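Methyltransferase domain-containing protein (Serratia marcescens, PDB 7CLU) probably transfers a methyl group from S-adenosyl-L-methionine to an oxygen of its substrate, as an O-methyltransferase of the prodigiosin synthetic pathway. Local coordinates at residues His119-Val124 against Ser298-Ile303; Asn321-Lys326 against Leu333-Lys338. One frame throughout, in Å; residues are numbered along the deposited sequence.

Contact 1 (His119-Val124 against Ser298-Ile303); sequences HQRRTV and STDGGI
At the C-terminal end of helix 286-298, Arg121, in the first turn of helix 121-125, reaches across to a helix-end carbonyl and to the carboxylate of Asp300 just beyond it. Its NH1 and NH2 both converge on Asp300 OD1, a salt bridge in which one oxygen takes two N-H groups. NH2 meets the syn lone pair at 2.7 Å from OD1, whereas NH1, at 2.9 Å, comes in nearly along the C-O bond of the same OD1. The guanidinium and carboxylate planes are 29° apart. NH1 also donates to Ser298 O (2.9 Å), lying above that carbonyl plane. The arginine chain is anti at chi2 and then bends at chi3 (-45°), which swings NE out of the extended line.

The guanidinium is backed on one face by the His119 ring, with ND1 3.5 Å above its centre. That ring is fixed in turn by its in-plane acceptor ND1, which takes the Arg121 backbone N at 3.0 Å. His119 CB presses on Thr299 O. Asp300 OD2 has a second partner in Trp131 N, and Arg121 NH2 another in Arg129 O. Thr299 OG1 accepts from Gly302 N (2.9 Å) and is also hydrogen-bonded to Met295 O. This is an ST motif at the exit of helix 286-298, and the salt bridge to Asp300, made within that turn, joins it to the start of helix 121-125.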
loop_
_atom_site.group_PDB
_atom_site.type_symbol
_atom_site.label_atom_id
_atom_site.label_comp_id
_atom_site.label_asym_id
_atom_site.label_seq_id
_atom_site.Cartn_x
_atom_site.Cartn_y
_atom_site.Cartn_z
ATOM N N HIS A 119 14.522 13.506 1.255
ATOM C CA HIS A 119 13.462 13.075 2.156
ATOM C C HIS A 119 12.332 14.103 2.186
ATOM O O HIS A 119 12.506 15.273 1.840
ATOM C CB HIS A 119 14.012 12.863 3.568
ATOM C CG HIS A 119 14.377 14.141 4.262
ATOM N ND1 HIS A 119 13.461 14.895 4.966
ATOM C CD2 HIS A 119 15.557 14.804 4.352
ATOM C CE1 HIS A 119 14.057 15.967 5.458
ATOM N NE2 HIS A 119 15.328 15.942 5.092
ATOM N N GLN A 120 11.151 13.651 2.607
ATOM C CA GLN A 120 10.000 14.539 2.710
ATOM C C GLN A 120 9.594 14.789 4.160
ATOM O O GLN A 120 8.445 15.147 4.419
ATOM C CB GLN A 120 8.827 13.980 1.900
ATOM C CG GLN A 120 9.118 13.883 0.392
ATOM C CD GLN A 120 9.466 15.220 -0.229
ATOM O OE1 GLN A 120 8.606 16.103 -0.329
ATOM N NE2 GLN A 120 10.722 15.378 -0.668
ATOM N N ARG A 121 10.521 14.627 5.114
ATOM C CA ARG A 121 10.153 14.822 6.514
ATOM C C ARG A 121 9.769 16.276 6.806
ATOM O O ARG A 121 8.911 16.524 7.661
ATOM C CB ARG A 121 11.291 14.368 7.429
ATOM C CG ARG A 121 11.649 12.875 7.299
ATOM C CD ARG A 121 12.724 12.446 8.290
ATOM N NE ARG A 121 13.834 13.395 8.359
ATOM C CZ ARG A 121 14.970 13.304 7.668
ATOM N NH1 ARG A 121 15.177 12.294 6.835
ATOM N NH2 ARG A 121 15.915 14.234 7.816
ATOM N N ARG A 122 10.382 17.242 6.110
ATOM C CA ARG A 122 10.040 18.650 6.311
ATOM C C ARG A 122 8.657 18.951 5.759
ATOM O O ARG A 122 7.778 19.444 6.473
ATOM C CB ARG A 122 11.073 19.558 5.637
ATOM C CG ARG A 122 12.511 19.406 6.108
ATOM C CD ARG A 122 13.373 20.557 5.573
ATOM N NE ARG A 122 14.642 20.089 5.019
ATOM C CZ ARG A 122 15.733 19.855 5.745
ATOM N NH1 ARG A 122 15.710 20.043 7.058
ATOM N NH2 ARG A 122 16.850 19.430 5.161
ATOM N N THR A 123 8.467 18.687 4.466
ATOM C CA THR A 123 7.158 18.674 3.832
ATOM C C THR A 123 6.098 18.057 4.738
ATOM O O THR A 123 5.123 18.712 5.127
ATOM C CB THR A 123 7.271 17.882 2.521
ATOM O OG1 THR A 123 8.429 18.326 1.787
ATOM C CG2 THR A 123 6.024 18.033 1.671
ATOM N N VAL A 124 6.312 16.801 5.131
ATOM C CA VAL A 124 5.228 16.006 5.690
ATOM C C VAL A 124 5.016 16.296 7.176
ATOM O O VAL A 124 3.873 16.379 7.643
ATOM C CB VAL A 124 5.506 14.512 5.416
ATOM C CG1 VAL A 124 4.640 13.626 6.270
ATOM C CG2 VAL A 124 5.322 14.205 3.921
ATOM N N SER A 298 12.517 8.800 3.408
ATOM C CA SER A 298 12.555 8.824 4.866
ATOM C C SER A 298 13.904 9.190 5.464
ATOM O O SER A 298 13.935 9.681 6.589
ATOM C CB SER A 298 12.133 7.458 5.430
ATOM O OG SER A 298 13.096 6.443 5.152
ATOM N N THR A 299 15.012 8.929 4.779
ATOM C CA THR A 299 16.338 9.165 5.335
ATOM C C THR A 299 17.025 10.273 4.546
ATOM O O THR A 299 16.491 10.797 3.566
ATOM C CB THR A 299 17.188 7.892 5.324
ATOM O OG1 THR A 299 17.684 7.659 3.999
ATOM C CG2 THR A 299 16.368 6.681 5.795
ATOM N N ASP A 300 18.235 10.626 4.966
ATOM C CA ASP A 300 18.864 11.759 4.304
ATOM C C ASP A 300 19.562 11.372 3.006
ATOM O O ASP A 300 19.708 12.227 2.126
ATOM C CB ASP A 300 19.819 12.464 5.266
ATOM C CG ASP A 300 19.078 13.359 6.239
ATOM O OD1 ASP A 300 17.830 13.365 6.186
ATOM O OD2 ASP A 300 19.718 14.050 7.057
ATOM N N GLY A 301 19.976 10.117 2.854
ATOM C CA GLY A 301 20.565 9.688 1.598
ATOM C C GLY A 301 20.680 8.184 1.444
ATOM O O GLY A 301 21.416 7.693 0.577
ATOM N N GLY A 302 19.945 7.444 2.272
ATOM C CA GLY A 302 19.953 5.998 2.159
ATOM C C GLY A 302 19.505 5.526 0.789
ATOM O O GLY A 302 18.719 6.185 0.094
ATOM N N ILE A 303 19.998 4.340 0.420
ATOM C CA ILE A 303 19.836 3.755 -0.904
ATOM C C ILE A 303 20.270 2.289 -0.828
ATOM O O ILE A 303 21.073 1.919 0.031
ATOM C CB ILE A 303 20.660 4.532 -1.945
ATOM C CG1 ILE A 303 20.277 4.136 -3.374
ATOM C CG2 ILE A 303 22.168 4.317 -1.727
ATOM C CD1 ILE A 303 20.478 5.265 -4.415
HETATM O O HOH W 1 17.602 13.559 1.705
#

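Contact 2 (Asn321-Lys326 against Leu333-Lys338); sequences NARIMK and LIVGEK
Glu337 OE2 is gripped by both terminal nitrogens of Arg323, NH2 at 2.9 Å on its syn lone pair and NH1 at 3.1 Å, with OE2 close to the guanidinium plane. Arg270 NE, from the adjoining strand 270-275, forms a further salt bridge to this oxygen. The other oxygen, OE1, receives Asn321 ND2 at 3.2 Å, nearly along its C-O bond. Arg323 NH1 also donates to Asn321 O (2.9 Å), which helps fix the rotation of the guanidinium. CG of Arg323 sits between the backbone N and the carbonyl carbon (chi1 66°), and from there the chain is extended to NE; Val335 CG1 lies over one guanidinium face, toward its rim.

Beneath these charges is an antiparallel hairpin. Arg323 and Val335 form a hydrogen-bonded pair, as do Met325 and Leu333. Between them, Ile324 and Ile334 are a non-hydrogen-bonded pair on the other face, side by side, with CD1 of Ile324 4.0 Å from CG1 of Ile334 and helix 307-316 packed against both. Met325 CE meets Val335 CG2. With two arginines converging on it, Glu337 is probably held ionised, its negative charge offsetting the like charges of Arg323 and Arg270.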
loop_
_atom_site.group_PDB
_atom_site.type_symbol
_atom_site.label_atom_id
_atom_site.label_comp_id
_atom_site.label_asym_id
_atom_site.label_seq_id
_atom_site.Cartn_x
_atom_site.Cartn_y
_atom_site.Cartn_z
ATOM N N ASN A 321 40.865 -8.332 -0.467
ATOM C CA ASN A 321 40.106 -9.553 -0.773
ATOM C C ASN A 321 38.597 -9.350 -0.680
ATOM O O ASN A 321 37.858 -10.278 -0.337
ATOM C CB ASN A 321 40.529 -10.710 0.131
ATOM C CG ASN A 321 41.982 -11.041 -0.010
ATOM O OD1 ASN A 321 42.463 -11.293 -1.117
ATOM N ND2 ASN A 321 42.705 -11.029 1.103
ATOM N N ALA A 322 38.126 -8.147 -0.984
ATOM C CA ALA A 322 36.697 -7.861 -0.915
ATOM C C ALA A 322 35.914 -8.879 -1.734
ATOM O O ALA A 322 36.178 -9.064 -2.926
ATOM C CB ALA A 322 36.430 -6.441 -1.418
ATOM N N ARG A 323 34.971 -9.570 -1.089
ATOM C CA ARG A 323 34.226 -10.610 -1.786
ATOM C C ARG A 323 32.838 -10.773 -1.178
ATOM O O ARG A 323 32.543 -10.276 -0.087
ATOM C CB ARG A 323 34.976 -11.942 -1.761
ATOM C CG ARG A 323 35.106 -12.546 -0.382
ATOM C CD ARG A 323 36.386 -13.369 -0.262
ATOM N NE ARG A 323 36.536 -13.948 1.068
ATOM C CZ ARG A 323 37.182 -13.360 2.066
ATOM N NH1 ARG A 323 37.736 -12.162 1.891
ATOM N NH2 ARG A 323 37.262 -13.957 3.244
ATOM N N ILE A 324 31.985 -11.480 -1.922
ATOM C CA ILE A 324 30.634 -11.834 -1.505
ATOM C C ILE A 324 30.668 -13.222 -0.892
ATOM O O ILE A 324 31.378 -14.118 -1.377
ATOM C CB ILE A 324 29.650 -11.798 -2.690
ATOM C CG1 ILE A 324 29.650 -10.421 -3.367
ATOM C CG2 ILE A 324 28.243 -12.188 -2.238
ATOM C CD1 ILE A 324 29.696 -9.277 -2.392
ATOM N N MET A 325 29.906 -13.405 0.180
ATOM C CA MET A 325 29.666 -14.722 0.746
ATOM C C MET A 325 28.159 -14.884 0.874
ATOM O O MET A 325 27.516 -14.178 1.661
ATOM C CB MET A 325 30.367 -14.890 2.092
ATOM C CG MET A 325 30.160 -16.248 2.723
ATOM S SD MET A 325 31.216 -16.464 4.155
ATOM C CE MET A 325 32.732 -15.699 3.564
ATOM N N LYS A 326 27.600 -15.790 0.082
ATOM C CA LYS A 326 26.185 -16.099 0.159
ATOM C C LYS A 326 25.925 -16.999 1.353
ATOM O O LYS A 326 26.720 -17.891 1.659
ATOM C CB LYS A 326 25.717 -16.781 -1.122
ATOM C CG LYS A 326 25.828 -15.920 -2.362
ATOM C CD LYS A 326 25.524 -16.730 -3.607
ATOM C CE LYS A 326 24.569 -15.992 -4.528
ATOM N NZ LYS A 326 23.812 -16.910 -5.443
ATOM N N LEU A 333 26.459 -11.516 2.674
ATOM C CA LEU A 333 27.624 -11.068 3.429
ATOM C C LEU A 333 28.620 -10.407 2.484
ATOM O O LEU A 333 28.974 -10.973 1.441
ATOM C CB LEU A 333 28.289 -12.239 4.172
ATOM C CG LEU A 333 27.481 -13.036 5.196
ATOM C CD1 LEU A 333 28.388 -13.995 5.951
ATOM C CD2 LEU A 333 26.681 -12.152 6.176
ATOM N N ILE A 334 29.051 -9.200 2.829
ATOM C CA ILE A 334 30.155 -8.548 2.146
ATOM C C ILE A 334 31.335 -8.580 3.109
ATOM O O ILE A 334 31.215 -8.144 4.257
ATOM C CB ILE A 334 29.793 -7.123 1.697
ATOM C CG1 ILE A 334 28.549 -7.179 0.799
ATOM C CG2 ILE A 334 30.907 -6.542 0.901
ATOM C CD1 ILE A 334 27.384 -6.348 1.298
ATOM N N VAL A 335 32.451 -9.164 2.661
ATOM C CA VAL A 335 33.547 -9.578 3.531
ATOM C C VAL A 335 34.848 -8.988 3.005
ATOM O O VAL A 335 35.086 -8.978 1.792
ATOM C CB VAL A 335 33.656 -11.118 3.592
ATOM C CG1 VAL A 335 34.777 -11.559 4.532
ATOM C CG2 VAL A 335 32.313 -11.737 3.971
ATOM N N GLY A 336 35.700 -8.528 3.918
ATOM C CA GLY A 336 37.013 -8.029 3.542
ATOM C C GLY A 336 37.972 -8.125 4.709
ATOM O O GLY A 336 37.560 -8.277 5.866
ATOM N N GLU A 337 39.265 -8.040 4.395
ATOM C CA GLU A 337 40.308 -8.143 5.406
ATOM C C GLU A 337 41.189 -6.899 5.415
ATOM O O GLU A 337 41.295 -6.162 4.425
ATOM C CB GLU A 337 41.185 -9.389 5.195
ATOM C CG GLU A 337 40.541 -10.686 5.642
ATOM C CD GLU A 337 39.922 -11.432 4.492
ATOM O OE1 GLU A 337 40.425 -11.272 3.356
ATOM O OE2 GLU A 337 38.943 -12.176 4.720
ATOM N N LYS A 338 41.828 -6.688 6.562
ATOM C CA LYS A 338 42.702 -5.547 6.793
ATOM C C LYS A 338 44.144 -6.027 6.680
ATOM O O LYS A 338 44.608 -6.829 7.502
ATOM C CB LYS A 338 42.436 -4.918 8.161
ATOM C CG LYS A 338 43.459 -3.859 8.542
ATOM C CD LYS A 338 43.018 -2.978 9.701
ATOM C CE LYS A 338 43.961 -1.771 9.810
ATOM N NZ LYS A 338 43.713 -0.884 10.979
#

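Contact 1 closes before contact 2 opens along the chain, and their centres lie about 30 Å apart, with nearest atoms about 10 Å apart and no touch. Helix 307-316 occupies the chain between them: it follows the loop of contact 1 and packs on the isoleucine face of the hairpin in contact 2. The hairpin, 322-326 with 332-337, completes one edge of the seven-stranded mixed sheet of the Rossmann-like methyltransferase fold, whereas contact 1 joins helical and loop elements away from that sheet. Thr299 of contact 1 and Ile334 of contact 2 have side chains about 8 and 9 Å from that of His247, the predicted proton acceptor, so both lie near the probable catalytic region.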